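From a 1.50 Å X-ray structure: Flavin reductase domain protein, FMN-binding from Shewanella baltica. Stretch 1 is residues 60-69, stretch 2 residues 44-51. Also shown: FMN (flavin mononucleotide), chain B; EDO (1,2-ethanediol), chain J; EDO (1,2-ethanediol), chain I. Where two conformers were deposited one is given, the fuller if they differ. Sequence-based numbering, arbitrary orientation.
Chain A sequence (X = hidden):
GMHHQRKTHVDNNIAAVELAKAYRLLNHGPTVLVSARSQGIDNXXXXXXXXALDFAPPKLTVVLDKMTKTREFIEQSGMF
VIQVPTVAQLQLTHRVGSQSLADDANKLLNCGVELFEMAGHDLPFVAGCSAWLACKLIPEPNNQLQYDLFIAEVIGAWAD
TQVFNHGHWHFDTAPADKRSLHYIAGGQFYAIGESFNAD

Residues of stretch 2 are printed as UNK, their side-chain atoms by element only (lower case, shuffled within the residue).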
# COMPACT_ATOMS: atom_id res chain seq x y z
N LEU A 60 7.23 3.44 8.70
CA LEU A 60 6.78 2.62 7.59
C LEU A 60 7.28 1.20 7.70
O LEU A 60 8.19 0.90 8.51
CB LEU A 60 7.11 3.30 6.24
CG LEU A 60 8.59 3.54 5.93
CD1 LEU A 60 9.40 2.25 5.62
CD2 LEU A 60 8.67 4.49 4.73
N THR A 61 6.61 0.32 6.96
CA THR A 61 7.01 -1.05 6.81
C THR A 61 7.46 -1.27 5.38
O THR A 61 6.94 -0.64 4.45
CB THR A 61 5.89 -2.07 7.15
OG1 THR A 61 4.73 -1.80 6.34
CG2 THR A 61 5.54 -2.03 8.66
N VAL A 62 8.36 -2.24 5.18
CA VAL A 62 8.70 -2.73 3.84
C VAL A 62 9.06 -4.22 3.95
O VAL A 62 9.66 -4.64 4.94
CB VAL A 62 9.77 -1.89 3.14
CG1 VAL A 62 11.16 -1.91 3.89
CG2 VAL A 62 9.86 -2.28 1.68
N VAL A 63 8.62 -4.99 2.98
CA VAL A 63 8.90 -6.41 2.89
C VAL A 63 10.07 -6.58 1.94
O VAL A 63 10.01 -6.15 0.79
CB VAL A 63 7.68 -7.20 2.43
CG1 VAL A 63 8.00 -8.68 2.48
CG2 VAL A 63 6.46 -6.86 3.30
N LEU A 64 11.15 -7.20 2.43
CA LEU A 64 12.38 -7.38 1.65
C LEU A 64 12.74 -8.85 1.61
O LEU A 64 13.09 -9.44 2.63
CB LEU A 64 13.51 -6.57 2.25
CG LEU A 64 13.28 -5.07 2.46
CD1 LEU A 64 14.42 -4.45 3.31
CD2 LEU A 64 13.10 -4.36 1.14
N ASP A 65 12.71 -9.43 0.43
CA ASP A 65 13.02 -10.85 0.28
C ASP A 65 14.48 -11.13 0.67
O ASP A 65 15.37 -10.32 0.43
CB ASP A 65 12.74 -11.30 -1.13
CG ASP A 65 12.75 -12.79 -1.27
OD1 ASP A 65 13.85 -13.34 -1.51
OD2 ASP A 65 11.67 -13.41 -1.14
N LYS A 66 14.70 -12.29 1.29
CA LYS A 66 16.04 -12.72 1.68
C LYS A 66 17.06 -12.79 0.53
O LYS A 66 18.25 -12.76 0.81
CB LYS A 66 15.96 -14.10 2.38
CG LYS A 66 15.30 -14.01 3.73
CD LYS A 66 15.36 -15.35 4.47
CE LYS A 66 14.73 -15.28 5.84
NZ LYS A 66 13.26 -15.17 5.84
N MSE A 67 16.60 -12.94 -0.71
CA MSE A 67 17.45 -13.03 -1.91
C MSE A 67 18.00 -11.66 -2.33
O MSE A 67 18.90 -11.59 -3.18
CB MSE A 67 16.69 -13.65 -3.12
CG MSE A 67 15.76 -12.68 -3.97
SE MSE A 67 14.79 -13.33 -5.57
CE MSE A 67 13.55 -14.64 -4.83
N THR A 68 17.45 -10.58 -1.79
CA THR A 68 17.86 -9.26 -2.29
C THR A 68 19.13 -8.70 -1.72
O THR A 68 19.38 -8.79 -0.51
CB THR A 68 16.74 -8.20 -2.16
OG1 THR A 68 16.52 -7.85 -0.79
CG2 THR A 68 15.46 -8.63 -2.81
N LYS A 69 19.96 -8.12 -2.59
CA LYS A 69 21.18 -7.45 -2.15
C LYS A 69 20.83 -6.22 -1.32
O LYS A 69 21.46 -5.94 -0.33
CB LYS A 69 22.09 -7.09 -3.34
CG LYS A 69 23.43 -6.46 -2.94
CD LYS A 69 24.31 -7.35 -2.06
CE LYS A 69 24.79 -8.56 -2.76
NZ LYS A 69 25.88 -9.21 -1.87
N UNK A 44 19.63 0.01 -5.56
CA UNK A 44 18.23 0.38 -5.68
C UNK A 44 17.47 -0.89 -6.15
O UNK A 44 17.91 -1.57 -7.05
c UNK A 44 16.49 1.91 -6.81
c UNK A 44 18.01 1.53 -6.71
c UNK A 44 18.92 2.75 -6.43
N UNK A 45 16.31 -1.14 -5.55
CA UNK A 45 15.36 -2.15 -6.01
C UNK A 45 13.94 -1.58 -5.98
O UNK A 45 13.72 -0.51 -5.42
c UNK A 45 15.03 -3.20 -3.67
se UNK A 45 14.87 -4.83 -2.68
c UNK A 45 12.96 -4.95 -2.48
c UNK A 45 15.41 -3.42 -5.14
N UNK A 46 13.01 -2.31 -6.59
CA UNK A 46 11.59 -1.95 -6.57
C UNK A 46 10.91 -2.69 -5.42
O UNK A 46 11.23 -3.86 -5.13
c UNK A 46 10.90 -2.27 -7.88
N UNK A 47 9.99 -2.01 -4.74
CA UNK A 47 9.15 -2.63 -3.72
C UNK A 47 7.70 -2.16 -3.83
O UNK A 47 7.42 -0.96 -3.66
c UNK A 47 9.67 -2.39 -2.28
N UNK A 48 6.79 -3.08 -4.15
CA UNK A 48 5.37 -2.79 -4.03
C UNK A 48 4.90 -2.85 -2.57
O UNK A 48 3.94 -2.17 -2.20
c UNK A 48 4.54 -3.75 -4.86
N UNK A 49 5.57 -3.67 -1.74
CA UNK A 49 5.08 -3.96 -0.38
C UNK A 49 5.68 -3.07 0.67
O UNK A 49 6.33 -3.51 1.60
c UNK A 49 3.61 -8.19 -2.06
c UNK A 49 4.15 -10.44 -1.61
c UNK A 49 4.46 -6.33 -1.00
c UNK A 49 3.44 -9.53 -2.36
c UNK A 49 5.20 -8.72 -0.28
c UNK A 49 5.21 -5.45 -0.07
n UNK A 49 3.05 -7.08 -2.63
c UNK A 49 4.50 -7.75 -1.03
c UNK A 49 5.02 -10.05 -0.59
c UNK A 49 3.55 -5.97 -1.96
N UNK A 50 5.45 -1.77 0.51
CA UNK A 50 5.90 -0.72 1.40
C UNK A 50 4.65 0.04 1.82
O UNK A 50 3.87 0.41 0.99
c UNK A 50 6.87 0.21 0.68
s UNK A 50 7.43 1.56 1.77
N UNK A 51 4.47 0.23 3.13
CA UNK A 51 3.24 0.84 3.65
C UNK A 51 3.54 1.73 4.85
O UNK A 51 4.39 1.39 5.68
c UNK A 51 2.25 -0.27 4.04
s UNK A 51 0.61 0.26 4.43
N1 FMN B . 10.99 -7.53 -3.76
C2 FMN B . 10.77 -7.47 -2.41
O2 FMN B . 11.54 -8.05 -1.64
N3 FMN B . 9.70 -6.73 -1.93
C4 FMN B . 8.83 -6.08 -2.75
O4 FMN B . 7.87 -5.45 -2.23
C4A FMN B . 9.06 -6.17 -4.13
N5 FMN B . 8.23 -5.52 -5.03
C5A FMN B . 8.54 -5.42 -6.38
C6 FMN B . 7.79 -4.61 -7.24
C7 FMN B . 8.08 -4.53 -8.60
C7M FMN B . 7.28 -3.64 -9.50
C8 FMN B . 9.15 -5.27 -9.11
C8M FMN B . 9.50 -5.23 -10.58
C9 FMN B . 9.89 -6.06 -8.24
C9A FMN B . 9.62 -6.17 -6.88
N10 FMN B . 10.37 -6.94 -6.00
C10 FMN B . 10.14 -6.89 -4.64
C1' FMN B . 11.61 -7.68 -6.44
C2' FMN B . 12.93 -6.92 -6.23
O2' FMN B . 12.83 -5.54 -6.62
C3' FMN B . 13.97 -7.66 -7.05
O3' FMN B . 14.15 -8.97 -6.50
C4' FMN B . 15.29 -6.89 -7.24
O4' FMN B . 15.95 -7.46 -8.37
C5' FMN B . 16.22 -6.92 -6.04
O5' FMN B . 17.41 -6.23 -6.40
P FMN B . 18.72 -6.36 -5.50
O1P FMN B . 19.78 -5.66 -6.33
O2P FMN B . 18.49 -5.73 -4.15
O3P FMN B . 19.02 -7.82 -5.32
C1 EDO J . 21.98 -12.75 -0.72
O1 EDO J . 21.39 -13.58 -1.74
C2 EDO J . 21.99 -11.29 -1.16
O2 EDO J . 22.48 -11.14 -2.52
C1 EDO I . 8.77 -11.29 -0.28
O1 EDO I . 9.38 -11.94 -1.40
C2 EDO I . 9.36 -11.84 1.02
O2 EDO I . 8.65 -12.96 1.55
O HOH W 1 4.95 -3.61 4.29

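Position 44 carries three side-chain carbons, one bearing the other two. A branch at the first carbon identifies Val44, a residue at home in a buried strand; it does not reach stretch 1. Position 45 has an unbranched chain of two carbons, a selenium and a terminal carbon. The selenium lies 3.8 Å from CG2 of Thr68, and the terminal carbon 3.7 Å from CD2 of Leu64. This is selenomethionine, Met45, whose long, flexible chain suits a gap between loop and flavin: CE also lies 3.3 Å from C2 of FMN.

Position 46 shows a single carbon, so it is Ala46, out of reach of stretch 1. Its backbone serves the ribityl chain: FMN O2' donates to Ala46 O at 2.8 Å, and Ala46 N donates weakly back to O2' at 3.2 Å. Position 47 also has one carbon, 4.0 Å from CG2 of Val62; this is Ala47, whose small methyl packs against the valine while its CA comes within 3.3 Å of FMN N5. At position 48 a lone carbon points away from stretch 1. Here Ala48 contributes its backbone, N donating to FMN N5 at 3.0 Å.

Position 49 bears one carbon followed by fused five- and six-membered rings holding eight carbons and a nitrogen. Its CB packs 3.9 Å from CG2 of Val63, and CG1 of Val63 lies at the ring edge, near its plane. This is Trp49, and its NE1 is satisfied elsewhere in the structure. The backbone N donates to FMN O4 at 2.9 Å.

Position 50 has one carbon and one sulfur, the carbon 4.0 Å from CG2 of Val62. Cys50 is compact enough for a pair whose CA atoms are just 4.2 Å apart; its SG lies 4.3 Å from CD2 of Leu60. Position 51 repeats the carbon-sulfur pattern, its CB 3.7 Å from OG1 of Thr61. Cys51 and Thr61 have their side chains on one face of the sheet, and those of Cys50 and Val62 lie on the other; the small thiol side chain fits this buried position.

The contact is a short antiparallel pairing. Thr61 N donates to Cys51 O (2.8 Å), Cys51 N to Thr61 O (2.9 Å), and Val63 N to Trp49 O (3.1 Å). A water joins Trp49 O (3.0 Å) to Thr61 OG1 (2.7 Å). Beyond the pairing, both stretches turn their backbones to the flavin: FMN N3 donates to Val63 O at 2.8 Å, and Asp65 N donates to FMN O2 at 2.7 Å. Together they complement the polar edge of the isoalloxazine, as befits an FMN-binding protein.

Stretch 2, residues 44-51: VMAAAWCC
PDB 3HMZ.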